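Local coordinates for Rio2 kinase (PDB 4GYI), which is an atypical RIO-family kinase and ATPase that acts in maturation of the pre-40S ribosomal subunit and probably phosphorylates protein serines and threonines, at residues 56-60 against 61-65; 75-79 against 80-84. All coordinates share one frame; numbering follows the deposited sequence.

Interaction 1: residues 56-60 against 61-65; sequences ATLAK and AGLIA
The peptide groups of A59 and G62 meet over a face: G62 N sits above the A59 carbonyl, 2.9 Å from A59 O and 69° out of the carbonyl plane, so this bond uses neither lone pair squarely. L63 N instead meets L58 O at 2.9 Å, nearly along the C=O axis. One residue before G62, A61 N closes the last ordinary i to i+4 bond here, on T57 O, at 3.0 Å. The CB of A61 lies beside that same oxygen.

Bonds from G62 and L63 back to A59 and L58 make a Schellman motif, the classic way to end a helix. G62 has the positive phi, 74°, that turns the chain out of helix 51-60 and sends it toward strand 64-68. The motif's apolar pair is present too: L58 CD2 rests 3.8 Å from L63 CD1, the two leucines crossing at about a right angle. I64 packs on L58 and A59. Its CG1 stands between backbone N and carbonyl carbon (chi1 61°), which carries CD1 to 3.8 Å from L58 CB and lays CG1 on the backbone of A59. L12 packs on both leucines, while L20 of helix 14-26 touches L58 and I64.

This is the join between the third helix and the wing of a winged-helix domain, as expected for the Rio2 N-terminal family. The polar contacts are entirely main chain to main chain: the carbonyls of T57, L58 and A59 find N-H partners at A61, L63 and G62, and the buried side chains of L58, L63 and I64 form a purely apolar group.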
ATOM      1  N   ALA A  56     -30.740  -3.756  -3.117  1.00 54.36           N
ATOM      2  CA  ALA A  56     -31.025  -2.702  -4.092  1.00 61.08           C
ATOM      3  C   ALA A  56     -30.315  -1.390  -3.738  1.00 61.16           C
ATOM      4  O   ALA A  56     -29.752  -0.712  -4.608  1.00 59.07           O
ATOM      5  CB  ALA A  56     -32.521  -2.481  -4.197  1.00 71.48           C
ATOM      6  N   THR A  57     -30.373  -1.028  -2.458  1.00 58.06           N
ATOM      7  CA  THR A  57     -29.628   0.111  -1.932  1.00 52.52           C
ATOM      8  C   THR A  57     -28.151  -0.000  -2.312  1.00 48.70           C
ATOM      9  O   THR A  57     -27.566   0.939  -2.848  1.00 59.65           O
ATOM     10  CB  THR A  57     -29.726   0.174  -0.392  1.00 49.20           C
ATOM     11  OG1 THR A  57     -31.053   0.557   0.002  1.00 60.25           O
ATOM     12  CG2 THR A  57     -28.721   1.172   0.170  1.00 45.72           C
ATOM     13  N   LEU A  58     -27.560  -1.159  -2.043  1.00 43.64           N
ATOM     14  CA  LEU A  58     -26.129  -1.363  -2.289  1.00 42.63           C
ATOM     15  C   LEU A  58     -25.816  -1.345  -3.771  1.00 42.43           C
ATOM     16  O   LEU A  58     -24.779  -0.836  -4.188  1.00 46.55           O
ATOM     17  CB  LEU A  58     -25.648  -2.671  -1.657  1.00 40.15           C
ATOM     18  CG  LEU A  58     -25.726  -2.726  -0.128  1.00 46.45           C
ATOM     19  CD1 LEU A  58     -25.557  -4.171   0.369  1.00 43.90           C
ATOM     20  CD2 LEU A  58     -24.687  -1.785   0.508  1.00 38.62           C
ATOM     21  N   ALA A  59     -26.722  -1.897  -4.566  1.00 54.10           N
ATOM     22  CA  ALA A  59     -26.556  -1.927  -6.016  1.00 60.35           C
ATOM     23  C   ALA A  59     -26.632  -0.519  -6.583  1.00 53.41           C
ATOM     24  O   ALA A  59     -25.792  -0.112  -7.377  1.00 56.85           O
ATOM     25  CB  ALA A  59     -27.620  -2.819  -6.653  1.00 66.48           C
ATOM     26  N   LYS A  60     -27.648   0.219  -6.152  1.00 69.44           N
ATOM     27  CA  LYS A  60     -27.853   1.608  -6.551  1.00 79.40           C
ATOM     28  C   LYS A  60     -26.626   2.449  -6.253  1.00 74.42           C
ATOM     29  O   LYS A  60     -26.183   3.237  -7.089  1.00 79.99           O
ATOM     30  CB  LYS A  60     -29.062   2.185  -5.811  1.00 93.90           C
ATOM     31  CG  LYS A  60     -29.154   3.702  -5.840  1.00101.74           C
ATOM     32  CD  LYS A  60     -29.623   4.206  -7.194  1.00107.90           C
ATOM     33  CE  LYS A  60     -29.838   5.711  -7.171  1.00115.73           C
ATOM     34  NZ  LYS A  60     -30.428   6.213  -8.444  1.00120.44           N
ATOM     35  N   ALA A  61     -26.079   2.270  -5.056  1.00 67.33           N
ATOM     36  CA  ALA A  61     -24.874   2.985  -4.633  1.00 54.86           C
ATOM     37  C   ALA A  61     -23.581   2.422  -5.237  1.00 49.76           C
ATOM     38  O   ALA A  61     -22.503   2.957  -5.003  1.00 49.89           O
ATOM     39  CB  ALA A  61     -24.778   3.000  -3.116  1.00 58.16           C
ATOM     40  N   GLY A  62     -23.679   1.343  -6.001  1.00 50.28           N
ATOM     41  CA  GLY A  62     -22.517   0.835  -6.711  1.00 55.52           C
ATOM     42  C   GLY A  62     -21.507   0.132  -5.824  1.00 46.73           C
ATOM     43  O   GLY A  62     -20.318   0.137  -6.106  1.00 45.25           O
ATOM     44  N   LEU A  63     -21.990  -0.472  -4.746  1.00 47.77           N
ATOM     45  CA  LEU A  63     -21.135  -1.195  -3.815  1.00 48.48           C
ATOM     46  C   LEU A  63     -21.114  -2.680  -4.174  1.00 45.86           C
ATOM     47  O   LEU A  63     -20.187  -3.408  -3.818  1.00 42.43           O
ATOM     48  CB  LEU A  63     -21.625  -0.975  -2.379  1.00 39.76           C
ATOM     49  CG  LEU A  63     -21.621   0.514  -2.031  1.00 43.82           C
ATOM     50  CD1 LEU A  63     -22.145   0.795  -0.624  1.00 43.42           C
ATOM     51  CD2 LEU A  63     -20.216   1.085  -2.204  1.00 43.01           C
ATOM     52  N   ILE A  64     -22.167  -3.110  -4.864  1.00 46.69           N
ATOM     53  CA  ILE A  64     -22.248  -4.425  -5.479  1.00 43.32           C
ATOM     54  C   ILE A  64     -22.827  -4.259  -6.875  1.00 51.20           C
ATOM     55  O   ILE A  64     -23.392  -3.215  -7.195  1.00 57.67           O
ATOM     56  CB  ILE A  64     -23.163  -5.378  -4.705  1.00 33.91           C
ATOM     57  CG1 ILE A  64     -24.587  -4.811  -4.667  1.00 47.27           C
ATOM     58  CG2 ILE A  64     -22.630  -5.615  -3.311  1.00 44.50           C
ATOM     59  CD1 ILE A  64     -25.594  -5.675  -3.942  1.00 44.08           C
ATOM     60  N   ALA A  65     -22.702  -5.289  -7.701  1.00 43.84           N
ATOM     61  CA  ALA A  65     -23.179  -5.204  -9.071  1.00 53.06           C
ATOM     62  C   ALA A  65     -23.812  -6.520  -9.532  1.00 58.31           C
ATOM     63  O   ALA A  65     -23.240  -7.590  -9.342  1.00 55.92           O
ATOM     64  CB  ALA A  65     -22.050  -4.804  -9.989  1.00 46.13           C
TER

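Interaction 2: residues 75-79 against 80-84; sequences YRLTY and GGLDY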
ATOM      1  N   TYR A  75     -24.884 -11.311  -7.421  1.00 55.30           N
ATOM      2  CA  TYR A  75     -24.175 -10.039  -7.377  1.00 55.14           C
ATOM      3  C   TYR A  75     -22.699 -10.247  -7.050  1.00 52.03           C
ATOM      4  O   TYR A  75     -22.312 -11.232  -6.420  1.00 51.67           O
ATOM      5  CB  TYR A  75     -24.807  -9.112  -6.335  1.00 46.47           C
ATOM      6  CG  TYR A  75     -26.248  -8.757  -6.623  1.00 54.06           C
ATOM      7  CD1 TYR A  75     -26.575  -7.544  -7.216  1.00 58.20           C
ATOM      8  CD2 TYR A  75     -27.278  -9.632  -6.303  1.00 49.23           C
ATOM      9  CE1 TYR A  75     -27.882  -7.214  -7.478  1.00 65.51           C
ATOM     10  CE2 TYR A  75     -28.589  -9.308  -6.565  1.00 63.15           C
ATOM     11  CZ  TYR A  75     -28.885  -8.098  -7.152  1.00 70.34           C
ATOM     12  OH  TYR A  75     -30.190  -7.772  -7.412  1.00 79.32           O
ATOM     13  N   ARG A  76     -21.870  -9.313  -7.486  1.00 47.63           N
ATOM     14  CA  ARG A  76     -20.488  -9.307  -7.046  1.00 44.83           C
ATOM     15  C   ARG A  76     -20.197  -8.022  -6.310  1.00 40.88           C
ATOM     16  O   ARG A  76     -20.848  -6.999  -6.529  1.00 45.54           O
ATOM     17  CB  ARG A  76     -19.527  -9.440  -8.227  1.00 46.11           C
ATOM     18  CG  ARG A  76     -19.594  -8.284  -9.193  1.00 51.37           C
ATOM     19  CD  ARG A  76     -18.537  -8.402 -10.282  1.00 54.02           C
ATOM     20  NE  ARG A  76     -18.612  -7.281 -11.213  1.00 57.24           N
ATOM     21  CZ  ARG A  76     -18.042  -6.102 -10.998  1.00 57.08           C
ATOM     22  NH1 ARG A  76     -17.353  -5.894  -9.883  1.00 58.05           N
ATOM     23  NH2 ARG A  76     -18.170  -5.133 -11.887  1.00 57.01           N
ATOM     24  N   LEU A  77     -19.200  -8.084  -5.444  1.00 39.95           N
ATOM     25  CA  LEU A  77     -18.674  -6.907  -4.792  1.00 39.16           C
ATOM     26  C   LEU A  77     -17.952  -6.042  -5.834  1.00 39.05           C
ATOM     27  O   LEU A  77     -17.274  -6.572  -6.716  1.00 39.69           O
ATOM     28  CB  LEU A  77     -17.700  -7.376  -3.724  1.00 46.18           C
ATOM     29  CG  LEU A  77     -17.223  -6.451  -2.624  1.00 46.98           C
ATOM     30  CD1 LEU A  77     -18.400  -6.008  -1.782  1.00 49.97           C
ATOM     31  CD2 LEU A  77     -16.202  -7.221  -1.789  1.00 39.82           C
ATOM     32  N   THR A  78     -18.109  -4.722  -5.762  1.00 32.44           N
ATOM     33  CA  THR A  78     -17.294  -3.851  -6.603  1.00 40.81           C
ATOM     34  C   THR A  78     -16.106  -3.342  -5.799  1.00 41.92           C
ATOM     35  O   THR A  78     -16.008  -3.584  -4.595  1.00 38.46           O
ATOM     36  CB  THR A  78     -18.063  -2.637  -7.137  1.00 42.83           C
ATOM     37  OG1 THR A  78     -18.480  -1.814  -6.037  1.00 36.94           O
ATOM     38  CG2 THR A  78     -19.259  -3.078  -7.959  1.00 45.66           C
ATOM     39  N   TYR A  79     -15.192  -2.655  -6.468  1.00 34.44           N
ATOM     40  CA  TYR A  79     -14.070  -2.046  -5.778  1.00 29.00           C
ATOM     41  C   TYR A  79     -14.530  -1.033  -4.727  1.00 28.00           C
ATOM     42  O   TYR A  79     -13.967  -0.963  -3.621  1.00 30.37           O
ATOM     43  CB  TYR A  79     -13.137  -1.386  -6.792  1.00 31.13           C
ATOM     44  CG  TYR A  79     -12.561  -2.361  -7.802  1.00 35.27           C
ATOM     45  CD1 TYR A  79     -11.752  -3.403  -7.390  1.00 31.03           C
ATOM     46  CD2 TYR A  79     -12.830  -2.238  -9.163  1.00 35.55           C
ATOM     47  CE1 TYR A  79     -11.219  -4.287  -8.284  1.00 39.47           C
ATOM     48  CE2 TYR A  79     -12.294  -3.132 -10.078  1.00 47.53           C
ATOM     49  CZ  TYR A  79     -11.475  -4.152  -9.627  1.00 44.45           C
ATOM     50  OH  TYR A  79     -10.923  -5.070 -10.492  1.00 40.23           O
ATOM     51  N   GLY A  80     -15.561  -0.262  -5.068  1.00 32.14           N
ATOM     52  CA  GLY A  80     -16.119   0.707  -4.139  1.00 32.27           C
ATOM     53  C   GLY A  80     -16.636   0.004  -2.898  1.00 35.64           C
ATOM     54  O   GLY A  80     -16.442   0.475  -1.776  1.00 38.55           O
ATOM     55  N   GLY A  81     -17.284  -1.141  -3.102  1.00 40.23           N
ATOM     56  CA  GLY A  81     -17.797  -1.935  -1.993  1.00 30.75           C
ATOM     57  C   GLY A  81     -16.726  -2.359  -0.999  1.00 31.75           C
ATOM     58  O   GLY A  81     -16.917  -2.243   0.219  1.00 34.33           O
ATOM     59  N   LEU A  82     -15.591  -2.828  -1.522  1.00 28.96           N
ATOM     60  CA  LEU A  82     -14.447  -3.230  -0.695  1.00 29.40           C
ATOM     61  C   LEU A  82     -13.862  -2.042   0.082  1.00 22.93           C
ATOM     62  O   LEU A  82     -13.591  -2.147   1.282  1.00 31.29           O
ATOM     63  CB  LEU A  82     -13.364  -3.896  -1.578  1.00 25.15           C
ATOM     64  CG  LEU A  82     -12.245  -4.658  -0.848  1.00 36.07           C
ATOM     65  CD1 LEU A  82     -12.810  -5.905  -0.144  1.00 23.26           C
ATOM     66  CD2 LEU A  82     -11.091  -5.033  -1.782  1.00 30.20           C
ATOM     67  N   ASP A  83     -13.650  -0.922  -0.620  1.00 24.04           N
ATOM     68  CA  ASP A  83     -13.256   0.359   0.001  1.00 23.35           C
ATOM     69  C   ASP A  83     -14.144   0.645   1.220  1.00 32.10           C
ATOM     70  O   ASP A  83     -13.655   0.842   2.338  1.00 30.09           O
ATOM     71  CB  ASP A  83     -13.422   1.528  -0.998  1.00 23.81           C
ATOM     72  CG  ASP A  83     -12.460   1.457  -2.192  1.00 39.85           C
ATOM     73  OD1 ASP A  83     -11.535   0.611  -2.192  1.00 34.35           O
ATOM     74  OD2 ASP A  83     -12.623   2.278  -3.131  1.00 39.50           O
ATOM     75  N   TYR A  84     -15.460   0.640   0.991  1.00 33.59           N
ATOM     76  CA  TYR A  84     -16.425   0.932   2.057  1.00 36.71           C
ATOM     77  C   TYR A  84     -16.270  -0.037   3.224  1.00 38.63           C
ATOM     78  O   TYR A  84     -16.236   0.378   4.378  1.00 30.61           O
ATOM     79  CB  TYR A  84     -17.863   0.884   1.537  1.00 31.58           C
ATOM     80  CG  TYR A  84     -18.390   2.201   1.007  1.00 40.44           C
ATOM     81  CD1 TYR A  84     -19.654   2.663   1.371  1.00 45.34           C
ATOM     82  CD2 TYR A  84     -17.636   2.976   0.138  1.00 45.14           C
ATOM     83  CE1 TYR A  84     -20.151   3.857   0.874  1.00 45.52           C
ATOM     84  CE2 TYR A  84     -18.121   4.175  -0.356  1.00 37.79           C
ATOM     85  CZ  TYR A  84     -19.378   4.608   0.013  1.00 50.10           C
ATOM     86  OH  TYR A  84     -19.854   5.798  -0.485  1.00 49.52           O
TER
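Two first torsions set up this helix start, bringing T78 onto G81 and L77 onto L82. In T78, chi1 of 63° turns OG1 back over the first turn of helix 79-92, where it accepts the N-H of G81 at 3.2 Å: an N-cap. L77 has CG opposite its backbone N (chi1 -165°), which leads CD2 to 4.0 Å from L82 CD1, while CD1 lies 4.1 Å from G81 CA. A CB on G81 would collide with that methyl, so the glycine lets the strand's last leucine lie against the helix.

The main chain takes over at once, with L82 N bonded to T78 O at 3.2 Å and D83 N pointing almost straight (178°) at Y79 O. The T78 hydroxyl also bonds to G62 O, so a valine in its place would probably leave both the G81 N-H and that carbonyl without their mate.

Around this junction, L77 and L82 both lean on E24 of helix 14-26. Y79 touches W152 and M153 of helix 149-172 and stacks its ring with Y143 of strand 142-143. D83 reaches the kinase domain as well, salt-bridged to R128 and hydrogen-bonded to H186.

Overall arrangement
Interactions 1 and 2 are the way into and the way out of one two-stranded hairpin, side by side at its open end: helix 51-60 stops and enters strand 64-68, and its antiparallel neighbour, strand 75-77, runs out into helix 79-92. T78 OG1, 2.7 Å from G62 O, ties them directly; A65 N lies 2.8 Å from R76 O, a probable hydrogen bond across the sheet. Both use helix 14-26 as backing. Interaction 2 is the more buried, with no touching residue exposed, whereas interaction 1 lies nearer the surface, with K60 exposed. Within 56-65 main-chain bonds close the helix end, well away from the nucleotide; 75-84 borrows a side-chain hydroxyl, and its Y79 and D83 reach the RIO domain.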